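Local atomic coordinates of lectin (Pleurotus ostreatus, PDB entry 6KC2), a protein that binds calcium ions and sugars, including N-acetyl-D-galactosamine and rhamnose, the latter held directly by a calcium, as a glycan-recognising lectin of the oyster mushroom. Residues V233-F238 and N298-G303; A257-Y262 and S275-A280. All coordinates share one frame; numbering follows the deposited sequence.

Contact 1: V233-F238 and N298-G303. With CA (calcium ion), chain E; NAG (2-acetamido-2-deoxy-beta-D-glucopyranose), chain D; RAM (alpha-L-rhamnopyranose), chain H.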
# COMPACT_ATOMS: atom_id res chain seq x y z
N VAL A 233 13.28 -21.39 23.44
CA VAL A 233 12.14 -20.64 23.95
C VAL A 233 12.63 -19.29 24.45
O VAL A 233 13.69 -19.19 25.09
CB VAL A 233 11.44 -21.43 25.07
CG1 VAL A 233 10.26 -20.64 25.64
CG2 VAL A 233 11.00 -22.79 24.56
N GLY A 234 11.89 -18.23 24.15
CA GLY A 234 12.23 -16.92 24.68
C GLY A 234 11.87 -15.81 23.71
O GLY A 234 11.40 -16.04 22.60
N SER A 235 12.12 -14.58 24.17
CA SER A 235 11.85 -13.37 23.41
C SER A 235 13.13 -12.83 22.80
O SER A 235 14.21 -12.91 23.40
CB SER A 235 11.20 -12.31 24.28
OG SER A 235 9.94 -12.75 24.73
N ARG A 236 13.01 -12.30 21.59
CA ARG A 236 14.12 -11.71 20.84
C ARG A 236 13.65 -10.37 20.28
O ARG A 236 12.46 -10.19 20.00
CB ARG A 236 14.59 -12.63 19.70
CG ARG A 236 14.89 -14.08 20.12
CD ARG A 236 16.09 -14.09 21.07
NE ARG A 236 16.56 -15.41 21.47
CZ ARG A 236 16.23 -16.03 22.61
NH1 ARG A 236 15.39 -15.46 23.47
NH2 ARG A 236 16.74 -17.22 22.88
N ALA A 237 14.58 -9.43 20.13
CA ALA A 237 14.22 -8.12 19.62
C ALA A 237 14.89 -7.88 18.28
O ALA A 237 15.98 -8.39 18.00
CB ALA A 237 14.60 -7.00 20.62
N PHE A 238 14.21 -7.09 17.43
CA PHE A 238 14.67 -6.75 16.09
C PHE A 238 14.42 -5.27 15.83
O PHE A 238 13.40 -4.73 16.27
CB PHE A 238 13.97 -7.63 15.03
CG PHE A 238 14.10 -9.11 15.32
CD1 PHE A 238 13.21 -9.75 16.17
CD2 PHE A 238 15.16 -9.84 14.79
CE1 PHE A 238 13.35 -11.08 16.47
CE2 PHE A 238 15.30 -11.18 15.07
CZ PHE A 238 14.40 -11.81 15.92
N ASN A 298 9.48 -7.01 19.41
CA ASN A 298 9.71 -8.06 20.40
C ASN A 298 8.93 -9.29 19.92
O ASN A 298 7.70 -9.31 19.97
CB ASN A 298 9.25 -7.61 21.80
CG ASN A 298 9.22 -8.76 22.84
OD1 ASN A 298 9.73 -9.86 22.62
ND2 ASN A 298 8.60 -8.47 23.99
N ALA A 299 9.65 -10.30 19.44
CA ALA A 299 9.03 -11.54 19.00
C ALA A 299 9.42 -12.66 19.95
O ALA A 299 10.55 -12.71 20.44
CB ALA A 299 9.43 -11.89 17.56
N THR A 300 8.48 -13.56 20.23
CA THR A 300 8.65 -14.57 21.25
C THR A 300 8.45 -15.95 20.65
O THR A 300 7.47 -16.18 19.93
CB THR A 300 7.67 -14.35 22.40
OG1 THR A 300 7.82 -13.02 22.92
CG2 THR A 300 7.90 -15.37 23.52
N ASN A 301 9.36 -16.87 20.95
CA ASN A 301 9.20 -18.26 20.54
C ASN A 301 8.72 -19.10 21.73
O ASN A 301 9.39 -19.14 22.77
CB ASN A 301 10.50 -18.84 19.99
CG ASN A 301 10.34 -20.29 19.55
OD1 ASN A 301 9.24 -20.70 19.18
ND2 ASN A 301 11.40 -21.07 19.61
N GLY A 302 7.58 -19.77 21.55
CA GLY A 302 7.05 -20.66 22.57
C GLY A 302 7.59 -22.08 22.53
O GLY A 302 7.25 -22.88 23.41
N GLY A 303 8.42 -22.39 21.54
CA GLY A 303 9.00 -23.71 21.37
C GLY A 303 9.05 -24.10 19.91
O GLY A 303 8.15 -23.76 19.14
CA CA E . 7.55 -21.70 17.61
C1 NAG D . 8.41 -9.33 25.14
C2 NAG D . 8.18 -8.55 26.42
C3 NAG D . 8.11 -9.51 27.60
C4 NAG D . 6.96 -10.48 27.38
C5 NAG D . 7.07 -11.17 26.01
C6 NAG D . 5.80 -11.90 25.64
C7 NAG D . 10.46 -7.71 26.88
C8 NAG D . 11.30 -6.48 27.07
N2 NAG D . 9.16 -7.50 26.64
O3 NAG D . 7.94 -8.80 28.82
O4 NAG D . 6.91 -11.44 28.43
O5 NAG D . 7.32 -10.24 24.94
O6 NAG D . 4.90 -11.03 24.97
O7 NAG D . 10.93 -8.84 26.97
C1 RAM H . 4.02 -26.02 16.36
C2 RAM H . 3.97 -24.79 17.26
C3 RAM H . 5.27 -23.99 17.16
C4 RAM H . 5.61 -23.72 15.69
C5 RAM H . 5.50 -25.01 14.84
C6 RAM H . 5.77 -24.77 13.36
O1 RAM H . 5.07 -26.89 16.77
O2 RAM H . 2.89 -23.97 16.87
O3 RAM H . 5.18 -22.78 17.90
O4 RAM H . 6.93 -23.24 15.63
O5 RAM H . 4.23 -25.60 15.02

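Contact 2: A257-Y262 and S275-A280. With CA (calcium ion), chain E; RAM (alpha-L-rhamnopyranose), chain H.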
# COMPACT_ATOMS: atom_id res chain seq x y z
N ALA A 257 4.00 -10.89 10.61
CA ALA A 257 3.60 -12.14 11.24
C ALA A 257 4.83 -12.73 11.93
O ALA A 257 5.96 -12.52 11.47
CB ALA A 257 3.02 -13.14 10.22
N ALA A 258 4.61 -13.48 13.01
CA ALA A 258 5.73 -14.07 13.73
C ALA A 258 5.41 -15.49 14.18
O ALA A 258 4.30 -15.78 14.64
CB ALA A 258 6.13 -13.23 14.95
N ASP A 259 6.39 -16.38 14.07
CA ASP A 259 6.15 -17.70 14.60
C ASP A 259 6.19 -17.58 16.10
O ASP A 259 7.26 -17.45 16.71
CB ASP A 259 7.12 -18.78 14.11
CG ASP A 259 6.81 -20.16 14.74
OD1 ASP A 259 6.27 -20.23 15.87
OD2 ASP A 259 7.04 -21.19 14.07
N ASP A 260 4.97 -17.72 16.62
CA ASP A 260 4.42 -17.63 17.95
C ASP A 260 3.89 -16.22 18.12
O ASP A 260 2.68 -16.08 17.95
CB ASP A 260 5.39 -18.18 18.98
CG ASP A 260 5.40 -19.71 18.94
OD1 ASP A 260 4.36 -20.28 18.51
OD2 ASP A 260 6.44 -20.35 19.24
N ARG A 261 4.69 -15.18 18.35
CA ARG A 261 4.03 -13.90 18.64
C ARG A 261 5.00 -12.73 18.53
O ARG A 261 6.22 -12.91 18.52
CB ARG A 261 3.39 -13.91 20.05
CG ARG A 261 4.38 -14.15 21.19
CD ARG A 261 3.67 -14.50 22.51
NE ARG A 261 2.48 -13.68 22.71
CZ ARG A 261 1.24 -14.16 22.85
NH1 ARG A 261 1.03 -15.48 22.82
NH2 ARG A 261 0.22 -13.33 23.02
N TYR A 262 4.44 -11.52 18.44
CA TYR A 262 5.25 -10.32 18.32
C TYR A 262 4.52 -9.16 18.96
O TYR A 262 3.29 -9.17 19.09
CB TYR A 262 5.57 -9.97 16.84
CG TYR A 262 4.33 -9.44 16.16
CD1 TYR A 262 3.44 -10.31 15.54
CD2 TYR A 262 4.01 -8.08 16.20
CE1 TYR A 262 2.28 -9.84 14.95
CE2 TYR A 262 2.84 -7.60 15.63
CZ TYR A 262 1.98 -8.49 15.00
OH TYR A 262 0.82 -8.03 14.43
N SER A 275 -0.33 -12.98 17.49
CA SER A 275 0.08 -14.29 17.99
C SER A 275 -0.20 -15.40 16.99
O SER A 275 -0.50 -16.53 17.38
CB SER A 275 -0.62 -14.61 19.32
OG SER A 275 -2.02 -14.56 19.14
N SER A 276 -0.11 -15.10 15.69
CA SER A 276 -0.40 -16.07 14.65
C SER A 276 0.67 -16.03 13.58
O SER A 276 1.03 -14.96 13.08
CB SER A 276 -1.77 -15.81 14.02
OG SER A 276 -1.93 -16.65 12.90
N TYR A 277 1.16 -17.20 13.18
CA TYR A 277 2.03 -17.28 12.02
C TYR A 277 1.29 -17.78 10.78
O TYR A 277 1.92 -18.04 9.75
CB TYR A 277 3.26 -18.14 12.32
CG TYR A 277 2.96 -19.54 12.85
CD1 TYR A 277 2.68 -20.59 11.98
CD2 TYR A 277 3.01 -19.82 14.22
CE1 TYR A 277 2.42 -21.87 12.44
CE2 TYR A 277 2.75 -21.11 14.70
CZ TYR A 277 2.46 -22.13 13.80
OH TYR A 277 2.21 -23.42 14.23
N THR A 278 -0.05 -17.89 10.83
CA THR A 278 -0.83 -18.21 9.64
C THR A 278 -1.77 -17.09 9.21
O THR A 278 -2.26 -17.12 8.07
CB THR A 278 -1.66 -19.49 9.84
OG1 THR A 278 -2.57 -19.32 10.93
CG2 THR A 278 -0.76 -20.70 10.08
N VAL A 279 -2.02 -16.10 10.07
CA VAL A 279 -2.82 -14.93 9.72
C VAL A 279 -1.99 -13.70 10.04
O VAL A 279 -1.74 -13.41 11.22
CB VAL A 279 -4.16 -14.90 10.46
CG1 VAL A 279 -4.92 -13.62 10.10
CG2 VAL A 279 -4.99 -16.16 10.14
N ALA A 280 -1.56 -12.97 9.01
CA ALA A 280 -0.73 -11.78 9.17
C ALA A 280 -1.56 -10.56 9.58
O ALA A 280 -2.77 -10.48 9.32
CB ALA A 280 0.02 -11.48 7.87
CA CA E . 7.55 -21.70 17.61
C1 RAM H . 4.02 -26.02 16.36
C2 RAM H . 3.97 -24.79 17.26
C3 RAM H . 5.27 -23.99 17.16
C4 RAM H . 5.61 -23.72 15.69
C5 RAM H . 5.50 -25.01 14.84
C6 RAM H . 5.77 -24.77 13.36
O1 RAM H . 5.07 -26.89 16.77
O2 RAM H . 2.89 -23.97 16.87
O3 RAM H . 5.18 -22.78 17.90
O4 RAM H . 6.93 -23.24 15.63
O5 RAM H . 4.23 -25.60 15.02

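Contact 1: V233-F238 and N298-G303
Gly234 and Asn301 form a hydrogen-bonded antiparallel pair where strands 234-243 and 292-301, neighbours in a seven-stranded antiparallel sheet, come to their ends near the metal. Gly234 N gives to Asn301 O at 3.0 Å, and Asn301 N returns a nearly straight bond (170°) to Gly234 O. Two residues further in, Arg236 and Ala299 repeat the exchange: Arg236 N reaches Ala299 O at 2.7 Å while Ala299 N donates to Arg236 O. Between them, Ser235 and Thr300 form a non-hydrogen-bonded pair, where Ser235 OG and Thr300 OG1 meet hydroxyl to hydroxyl at 2.8 Å. Their face also carries an N-linked glycan on the sequon Asn298-Ala299-Thr300: Asn298 ND2 is covalently joined to C1 of an N-acetylglucosamine, and Asn298 OD1 turns back to within 3.3 Å of Ser235 CB. The first sugar ring thus lies beside both hydroxyls.

On the other face Arg236 folds back on the preceding carbonyl. The bend at chi2 (-66°) brings Arg236 NH1 to Ser235 O at 2.8 Å, with the acceptor in the guanidinium plane but the donor well above the carbonyl plane; NH2 makes a salt bridge to Asp225. The ring of Phe238 meets the methyl of Ala299 obliquely.

Beyond the ladder the chain turns to the metal. Asn301, with CG anti to its own N (chi1 -179°), directs OD1 to the calcium at 2.5 Å; the same oxygen accepts from Gly303 N, an Asx turn that brings Gly303 O to the ion at 2.6 Å. Asn301 ND2 donates hydrogen bonds to Pro232 O and Gly304 O, which fixes the amide's rotation. With nitrogen and oxygen both committed, the arrangement is consistent with an amide held ready for the ion, which also binds O3 and O4 of a rhamnose.

Contact 2: A257-Y262 and S275-A280
This contact lies at a calcium-dependent sugar site in a beta-sandwich domain: the corner where strand 249-259 gives way to strand 261-266 packs against the loop 275-280, which leads from strand 269-274 to strand 281-285. No hydrogen bond joins the two segments; they are held by van der Waals packing and by a shared ligand. At the corner, Asp259 and Asp260 give the calcium one carboxylate oxygen each, Asp259 OD1 and Asp260 OD2, the latter at 2.4 Å; Asp260 OD2 also accepts from Gly302 N. Asn301, Gly303 and Pro305 complete the protein's share of the coordination.

Tyr277 carries the loop's side of the pocket. Its CG sits between the backbone N and carbonyl carbon (chi1 54°), a rotamer that lays the ring alongside the corner. Ala258 O comes to Tyr277 CB at 3.5 Å and lies near the ring plane, whereas Asp259 OD2 stands over one face, offset toward the rim. Trp364 touches both residues: its NE1 hydrogen-bonds Asp259 OD2, and its ring meets Tyr277 edge-to-face.

Away from the sugar, the methyls of Ala257 and Ala280 pack at 4.2 Å between their CB atoms, and Ser275 CB lies over one face of the Arg261 guanidinium. Within the loop, Ser276 OG accepts from the backbone N-H groups of Thr278 and Val279, an ST motif that holds the turn after Tyr277.

The rhamnose is flanked by both segments: Asp259 OD2 lies 2.6 Å from its O4, Asp260 OD1 lies 2.7 Å from its O3, and Tyr277 OH makes a 2.8 Å hydrogen bond with its O2.

Overall arrangement
Both contacts end at one calcium and one rhamnose, and both reach the seven-stranded sheet: strands 292-301 and 261-266 are neighbours, with Thr300 N probably bonded to Arg261 O. Contact 1 lies within that sheet, whereas contact 2 spans the corner between it and the sheet of strand 249-259. Along the chain, contact 2 is nested inside the loop that contact 1 closes. Each is partly buried, but their chemistry differs. Contact 1 is a regular ladder of paired backbone bonds, with its glycan on one face and a metal-binding turn at its end; contact 2 joins a strand corner to an irregular loop through packing and ligand, and adds the tyrosine that reaches the sugar.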